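Local coordinates for protein Niban 2 (Homo sapiens, PDB 7CTP) that may help to suppress apoptosis and may promote invasion by melanoma cells, at residues 11-16 and 271-276; 17-22 and 242-247; 235-240 and 280-285. All coordinates share one frame; numbering follows the deposited sequence.

Contact 1 (11-16 and 271-276)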
# COMPACT_ATOMS: atom_id res chain seq x y z
N ALA A 11 -14.24 -4.83 32.36
CA ALA A 11 -15.54 -4.41 31.86
C ALA A 11 -15.39 -3.59 30.59
O ALA A 11 -16.12 -3.80 29.61
CB ALA A 11 -16.30 -3.62 32.92
N ARG A 12 -14.45 -2.65 30.59
CA ARG A 12 -14.23 -1.81 29.42
C ARG A 12 -13.70 -2.63 28.26
O ARG A 12 -14.14 -2.45 27.12
CB ARG A 12 -13.29 -0.67 29.76
CG ARG A 12 -12.86 0.14 28.54
CD ARG A 12 -13.89 1.18 28.21
NE ARG A 12 -13.93 2.24 29.22
CZ ARG A 12 -15.03 2.92 29.54
NH1 ARG A 12 -16.18 2.65 28.94
NH2 ARG A 12 -14.98 3.87 30.47
N ARG A 13 -12.78 -3.56 28.52
CA ARG A 13 -12.30 -4.42 27.45
C ARG A 13 -13.43 -5.26 26.87
O ARG A 13 -13.49 -5.46 25.65
CB ARG A 13 -11.16 -5.30 27.95
CG ARG A 13 -9.89 -4.49 28.23
CD ARG A 13 -8.73 -5.40 28.61
NE ARG A 13 -7.49 -4.65 28.80
CZ ARG A 13 -6.50 -4.58 27.92
NH1 ARG A 13 -6.59 -5.24 26.77
NH2 ARG A 13 -5.41 -3.87 28.18
N GLN A 14 -14.38 -5.70 27.70
CA GLN A 14 -15.48 -6.49 27.16
C GLN A 14 -16.38 -5.64 26.27
O GLN A 14 -16.84 -6.09 25.21
CB GLN A 14 -16.28 -7.14 28.29
CG GLN A 14 -17.45 -8.00 27.79
CD GLN A 14 -17.01 -9.12 26.87
OE1 GLN A 14 -17.60 -9.33 25.80
NE2 GLN A 14 -15.97 -9.85 27.27
N HIS A 15 -16.62 -4.39 26.67
CA HIS A 15 -17.43 -3.51 25.84
C HIS A 15 -16.74 -3.26 24.50
O HIS A 15 -17.38 -3.31 23.44
CB HIS A 15 -17.68 -2.19 26.57
CG HIS A 15 -18.66 -2.29 27.69
ND1 HIS A 15 -19.90 -2.88 27.55
CD2 HIS A 15 -18.60 -1.86 28.97
CE1 HIS A 15 -20.55 -2.82 28.70
NE2 HIS A 15 -19.78 -2.20 29.58
N ILE A 16 -15.42 -3.03 24.53
CA ILE A 16 -14.70 -2.79 23.28
C ILE A 16 -14.75 -4.02 22.39
O ILE A 16 -14.97 -3.92 21.18
CB ILE A 16 -13.24 -2.37 23.57
CG1 ILE A 16 -13.19 -0.97 24.18
CG2 ILE A 16 -12.43 -2.42 22.27
CD1 ILE A 16 -11.91 -0.69 24.94
N SER A 271 -4.49 3.74 23.37
CA SER A 271 -4.79 3.41 21.98
C SER A 271 -4.01 2.18 21.53
O SER A 271 -4.55 1.30 20.84
CB SER A 271 -4.47 4.60 21.08
OG SER A 271 -4.88 4.36 19.74
N ASP A 272 -2.72 2.12 21.88
CA ASP A 272 -1.92 0.96 21.48
C ASP A 272 -2.46 -0.33 22.07
O ASP A 272 -2.46 -1.37 21.41
CB ASP A 272 -0.46 1.12 21.89
CG ASP A 272 0.37 -0.11 21.50
OD1 ASP A 272 0.63 -0.29 20.29
OD2 ASP A 272 0.73 -0.91 22.38
N ALA A 273 -2.89 -0.28 23.34
CA ALA A 273 -3.45 -1.46 23.98
C ALA A 273 -4.74 -1.90 23.30
O ALA A 273 -4.96 -3.10 23.08
CB ALA A 273 -3.69 -1.20 25.47
N VAL A 274 -5.60 -0.95 22.94
CA VAL A 274 -6.83 -1.29 22.22
C VAL A 274 -6.50 -1.82 20.84
O VAL A 274 -7.11 -2.79 20.37
CB VAL A 274 -7.78 -0.08 22.17
CG1 VAL A 274 -9.01 -0.40 21.31
CG2 VAL A 274 -8.22 0.33 23.59
N TYR A 275 -5.52 -1.21 20.16
CA TYR A 275 -5.11 -1.70 18.84
C TYR A 275 -4.70 -3.16 18.90
O TYR A 275 -5.06 -3.95 18.02
CB TYR A 275 -3.97 -0.83 18.29
CG TYR A 275 -3.46 -1.28 16.93
CD1 TYR A 275 -4.10 -0.92 15.75
CD2 TYR A 275 -2.32 -2.09 16.84
CE1 TYR A 275 -3.63 -1.34 14.50
CE2 TYR A 275 -1.85 -2.53 15.61
CZ TYR A 275 -2.50 -2.15 14.45
OH TYR A 275 -1.99 -2.60 13.23
N HIS A 276 -3.93 -3.55 19.93
CA HIS A 276 -3.51 -4.95 20.06
C HIS A 276 -4.70 -5.89 20.24
O HIS A 276 -4.76 -6.97 19.63
CB HIS A 276 -2.54 -5.10 21.23
CG HIS A 276 -2.43 -6.51 21.73
ND1 HIS A 276 -1.58 -7.44 21.16
CD2 HIS A 276 -3.07 -7.17 22.73
CE1 HIS A 276 -1.70 -8.60 21.78
NE2 HIS A 276 -2.60 -8.46 22.74
O HOH W 1 -4.23 -4.90 24.95
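Ile-16 meets Val-274 with two pairs of methyl groups, and the two side chains cross at about a right angle. Ile-16 CD1 lies 4.1 Å from Val-274 CG2, and Ile-16 CG2 is equally far, 4.1 Å, from Val-274 CG1. The CA atoms of this pair, 8.1 Å apart, are the nearest across the segments. Next to it, the guanidinium of Arg-13 meets Ala-273 obliquely, NH2 4.2 Å from Ala-273 CB. Arg-13 NH1 donates to a water at 3.0 Å, which sits in the guanidinium plane at the edge. That water donates in turn to Ala-273 O at 2.7 Å, so it bridges side chain to main chain. The contact is a helix-to-helix packing in the helical part of the protein, joining helix 10-48, near the N-terminus, to the long helix 260-337. The Arg-13 chain runs out extended from CG to NE (chi2 -175°, chi3 177°), and NE donates to Leu-8 O, a second hold on the group besides the water. Met-277 packs against both Arg-13 and Ile-16, while Met-241 of helix 232-252 covers Val-274. Farther out, Ser-271 OG bonds Tyr-165 O, in the turn between two strands of the PH domain.

Contact 2 (17-22 and 242-247)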
# COMPACT_ATOMS: atom_id res chain seq x y z
N ALA A 17 -14.58 -5.21 22.98
CA ALA A 17 -14.63 -6.44 22.18
C ALA A 17 -16.00 -6.63 21.56
O ALA A 17 -16.12 -7.12 20.42
CB ALA A 17 -14.26 -7.65 23.02
N GLU A 18 -17.06 -6.27 22.29
CA GLU A 18 -18.41 -6.39 21.75
C GLU A 18 -18.59 -5.48 20.54
O GLU A 18 -19.11 -5.89 19.50
CB GLU A 18 -19.44 -6.09 22.83
CG GLU A 18 -19.60 -7.23 23.84
CD GLU A 18 -20.40 -6.85 25.08
OE1 GLU A 18 -20.44 -7.66 26.03
OE2 GLU A 18 -20.98 -5.74 25.10
N LYS A 19 -18.17 -4.22 20.68
CA LYS A 19 -18.28 -3.27 19.57
C LYS A 19 -17.42 -3.71 18.39
O LYS A 19 -17.83 -3.60 17.23
CB LYS A 19 -17.88 -1.87 20.02
CG LYS A 19 -18.80 -1.29 21.10
CD LYS A 19 -18.27 0.04 21.62
CE LYS A 19 -19.13 0.60 22.74
NZ LYS A 19 -20.03 1.69 22.26
N THR A 20 -16.20 -4.20 18.68
CA THR A 20 -15.33 -4.72 17.62
C THR A 20 -15.98 -5.89 16.90
O THR A 20 -15.93 -5.98 15.66
CB THR A 20 -13.99 -5.15 18.23
OG1 THR A 20 -13.38 -4.00 18.85
CG2 THR A 20 -13.05 -5.75 17.18
N GLY A 21 -16.61 -6.79 17.65
CA GLY A 21 -17.23 -7.95 17.04
C GLY A 21 -18.37 -7.58 16.10
O GLY A 21 -18.55 -8.19 15.05
N LYS A 22 -19.13 -6.55 16.47
CA LYS A 22 -20.22 -6.10 15.61
C LYS A 22 -19.68 -5.49 14.32
O LYS A 22 -20.25 -5.72 13.24
CB LYS A 22 -21.10 -5.11 16.37
CG LYS A 22 -21.78 -5.78 17.55
CD LYS A 22 -22.68 -4.84 18.34
CE LYS A 22 -23.24 -5.57 19.56
NZ LYS A 22 -24.02 -4.65 20.44
N GLU A 242 -10.61 3.32 13.56
CA GLU A 242 -11.20 4.54 13.01
C GLU A 242 -12.62 4.73 13.51
O GLU A 242 -13.03 5.84 13.86
CB GLU A 242 -11.16 4.50 11.48
CG GLU A 242 -11.93 5.64 10.80
CD GLU A 242 -11.96 5.50 9.28
OE1 GLU A 242 -12.29 4.41 8.76
OE2 GLU A 242 -11.64 6.50 8.60
N GLU A 243 -13.38 3.65 13.58
CA GLU A 243 -14.78 3.75 13.96
C GLU A 243 -14.94 3.93 15.46
O GLU A 243 -15.76 4.74 15.91
CB GLU A 243 -15.53 2.51 13.48
CG GLU A 243 -17.03 2.59 13.63
CD GLU A 243 -17.78 1.58 12.79
OE1 GLU A 243 -17.30 1.23 11.69
OE2 GLU A 243 -18.86 1.15 13.23
N LEU A 244 -14.16 3.20 16.26
CA LEU A 244 -14.35 3.20 17.71
C LEU A 244 -13.59 4.29 18.43
O LEU A 244 -13.98 4.67 19.54
CB LEU A 244 -13.94 1.85 18.30
CG LEU A 244 -14.76 0.64 17.87
CD1 LEU A 244 -14.48 -0.55 18.77
CD2 LEU A 244 -16.26 0.99 17.89
N GLY A 245 -12.50 4.78 17.85
CA GLY A 245 -11.64 5.78 18.46
C GLY A 245 -12.35 7.00 19.02
O GLY A 245 -12.15 7.38 20.19
N PRO A 246 -13.18 7.67 18.20
CA PRO A 246 -13.84 8.90 18.68
C PRO A 246 -14.63 8.73 19.96
O PRO A 246 -14.45 9.53 20.89
CB PRO A 246 -14.74 9.27 17.50
CG PRO A 246 -14.00 8.79 16.32
CD PRO A 246 -13.40 7.47 16.76
N GLU A 247 -15.51 7.73 20.04
CA GLU A 247 -16.31 7.61 21.26
C GLU A 247 -15.46 7.12 22.43
O GLU A 247 -15.69 7.52 23.57
CB GLU A 247 -17.53 6.71 21.01
CG GLU A 247 -17.19 5.26 20.86
CD GLU A 247 -18.35 4.38 20.42
OE1 GLU A 247 -19.23 4.08 21.26
OE2 GLU A 247 -18.37 3.94 19.24
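Helices 17-22 and 242-247 run roughly antiparallel, at 146° between their N-to-C directions, with the axes 10.8 Å apart at closest and Lys-19 and Leu-244 the nearest pair by CA. Leu-244 points at the other helix. Both of its methyls pack on the root of Lys-19: CD1 and CD2 each lie 3.9 Å from Lys-19 CB. Leu-244 CD1 lies 3.6 Å from Thr-20 OG1, and the two side chains cross at about a right angle. That hydroxyl is hydrogen-bonded to Ile-16 O in its own helix, so its contact with the leucine is packing, not a bond. Ile-23, one turn past Lys-19, also touches Leu-244. Beyond the leucine, Lys-19 and Glu-247 approach from opposite directions and form a salt bridge, NZ to OE1 at 2.7 Å. The lysine chain is extended until it bends at chi4 (-102°), and NZ meets OE1 from above the carboxylate plane, 40° out of it. Pro-246 has no N-H to give, and its helix is kinked at Pro-246 and Glu-247, whose N atoms lack a bond to the turn before. Both charged residues are exposed, so the short salt bridge probably adds modestly to stability, closing the outer edge over the buried leucine packing.

Contact 3 (235-240 and 280-285)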
# COMPACT_ATOMS: atom_id res chain seq x y z
N ILE A 235 -5.22 -3.80 8.28
CA ILE A 235 -6.21 -2.90 7.70
C ILE A 235 -7.53 -3.01 8.45
O ILE A 235 -8.20 -2.00 8.73
CB ILE A 235 -6.37 -3.18 6.20
CG1 ILE A 235 -5.08 -2.78 5.46
CG2 ILE A 235 -7.62 -2.48 5.64
CD1 ILE A 235 -5.00 -3.36 4.04
N LEU A 236 -7.95 -4.24 8.76
CA LEU A 236 -9.16 -4.42 9.56
C LEU A 236 -9.03 -3.77 10.92
O LEU A 236 -10.00 -3.20 11.44
CB LEU A 236 -9.44 -5.91 9.73
CG LEU A 236 -10.28 -6.58 8.67
CD1 LEU A 236 -10.42 -8.04 9.07
CD2 LEU A 236 -11.64 -5.89 8.60
N SER A 237 -7.85 -3.86 11.53
CA SER A 237 -7.63 -3.19 12.81
C SER A 237 -7.74 -1.68 12.65
O SER A 237 -8.33 -1.00 13.50
CB SER A 237 -6.26 -3.56 13.37
OG SER A 237 -6.15 -4.97 13.49
N ASN A 238 -7.19 -1.13 11.56
CA ASN A 238 -7.33 0.30 11.29
C ASN A 238 -8.80 0.67 11.11
O ASN A 238 -9.24 1.74 11.56
CB ASN A 238 -6.55 0.70 10.04
CG ASN A 238 -5.04 0.54 10.18
OD1 ASN A 238 -4.49 0.48 11.29
ND2 ASN A 238 -4.36 0.49 9.04
N LEU A 239 -9.57 -0.17 10.40
CA LEU A 239 -10.99 0.08 10.20
C LEU A 239 -11.73 0.19 11.53
O LEU A 239 -12.52 1.12 11.75
CB LEU A 239 -11.59 -1.04 9.36
CG LEU A 239 -13.04 -0.90 8.88
CD1 LEU A 239 -13.14 0.18 7.80
CD2 LEU A 239 -13.51 -2.24 8.35
N VAL A 240 -11.51 -0.79 12.42
CA VAL A 240 -12.15 -0.79 13.73
C VAL A 240 -11.73 0.43 14.54
O VAL A 240 -12.57 1.11 15.14
CB VAL A 240 -11.84 -2.09 14.49
CG1 VAL A 240 -12.36 -2.02 15.93
CG2 VAL A 240 -12.45 -3.28 13.77
N GLU A 280 -5.90 -8.86 17.47
CA GLU A 280 -6.04 -10.29 17.71
C GLU A 280 -7.46 -10.75 17.42
O GLU A 280 -7.66 -11.84 16.86
CB GLU A 280 -5.65 -10.64 19.14
CG GLU A 280 -4.14 -10.52 19.41
CD GLU A 280 -3.29 -11.37 18.46
OE1 GLU A 280 -3.70 -12.50 18.13
OE2 GLU A 280 -2.21 -10.89 18.04
N GLN A 281 -8.46 -9.94 17.77
CA GLN A 281 -9.85 -10.31 17.49
C GLN A 281 -10.12 -10.35 15.99
O GLN A 281 -10.76 -11.29 15.47
CB GLN A 281 -10.78 -9.32 18.20
CG GLN A 281 -12.22 -9.78 18.29
CD GLN A 281 -13.06 -8.85 19.14
OE1 GLN A 281 -12.53 -8.12 19.99
NE2 GLN A 281 -14.36 -8.88 18.93
N ALA A 282 -9.63 -9.34 15.26
CA ALA A 282 -9.83 -9.30 13.81
C ALA A 282 -9.12 -10.46 13.13
O ALA A 282 -9.65 -11.04 12.17
CB ALA A 282 -9.32 -7.96 13.26
N LYS A 283 -7.93 -10.82 13.62
CA LYS A 283 -7.18 -11.93 13.03
C LYS A 283 -7.99 -13.21 13.13
O LYS A 283 -8.16 -13.94 12.14
CB LYS A 283 -5.83 -12.08 13.72
CG LYS A 283 -4.94 -13.21 13.14
CD LYS A 283 -3.56 -13.20 13.76
CE LYS A 283 -2.72 -14.38 13.25
NZ LYS A 283 -1.32 -14.32 13.79
N ALA A 284 -8.53 -13.49 14.32
CA ALA A 284 -9.31 -14.71 14.51
C ALA A 284 -10.55 -14.72 13.63
O ALA A 284 -10.84 -15.71 12.95
CB ALA A 284 -9.69 -14.85 15.99
N ARG A 285 -11.30 -13.61 13.61
CA ARG A 285 -12.55 -13.57 12.86
C ARG A 285 -12.29 -13.66 11.35
O ARG A 285 -12.98 -14.40 10.64
CB ARG A 285 -13.34 -12.31 13.19
CG ARG A 285 -13.89 -12.25 14.62
CD ARG A 285 -15.08 -13.19 14.86
NE ARG A 285 -16.14 -13.06 13.87
CZ ARG A 285 -17.12 -12.15 13.89
NH1 ARG A 285 -17.21 -11.23 14.86
NH2 ARG A 285 -18.02 -12.15 12.91
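The hydroxyl of Ser-237 turns back along its own helix to bond Val-233 O, one turn earlier, and in that pose it also lies beside Ala-282 of the other helix. With chi1 at -56°, OG sits beside the backbone N, close to the carbonyl of the preceding turn. From there Ser-237 OG is 4.4 Å from Ala-282 CB, and the polar demand of this buried atom is met within helix 232-252. No hydrogen bond crosses between the segments.

The main contact is apolar. Leu-236 CB and Ala-282 CB face each other at 4.1 Å, and the CA atoms of the same two residues are 6.5 Å apart, which is close for two helices. The small Ala-282 probably allows the approach: its single methyl is the whole side chain, and it packs against both Leu-236 and Ser-237. Leu-236 CD1 comes to 4.3 Å from Ala-282 CB, so the leucine covers the methyl with its branch as well as its root. The rest of the leucine is walled by aromatic residues: Phe-286 farther along helix 260-337, Phe-208 of helix 204-218 and Phe-27 of helix 10-48. On the other flank, Tyr-275 and Tyr-279 lie against Ser-237.

The polar neighbours of Ala-282 look elsewhere. Gln-281 NE2 donates to Ala-17 O of helix 10-48. Arg-285 has its CB toward helix 232-252, but its NH2 bonds Thr-25 OG1 and its NH1 makes a weak bond to Gly-21 O, both on helix 10-48. Both residues tie helix 260-337 to a third helix. A close approach of two successive helices at a small residue, an alanine, is a common form of helix-helix packing; here it joins helix 232-252 to helix 260-337 in the helical region.

The three contacts close a triangle of helices: contact 1 pairs helix 10-48 with helix 260-337, contact 2 pairs helix 10-48 with helix 232-252, and contact 3 pairs helix 232-252 with helix 260-337. Their centres are 9 Å (contacts 1 and 2), 11 Å (2 and 3) and 12 Å (1 and 3) apart, so they sit on one cluster of three helices. Direct touches join them: Ile-16 O is 4.2 Å from Leu-244 CD1, Tyr-275 CE1 is 3.6 Å from Ser-237 CB, and Thr-20 OG1 is 3.7 Å from Val-240 CG1. Contact 3, entirely buried, lies nearest the chain's centre, at about 17 Å from it; contacts 1 and 2 are partly buried.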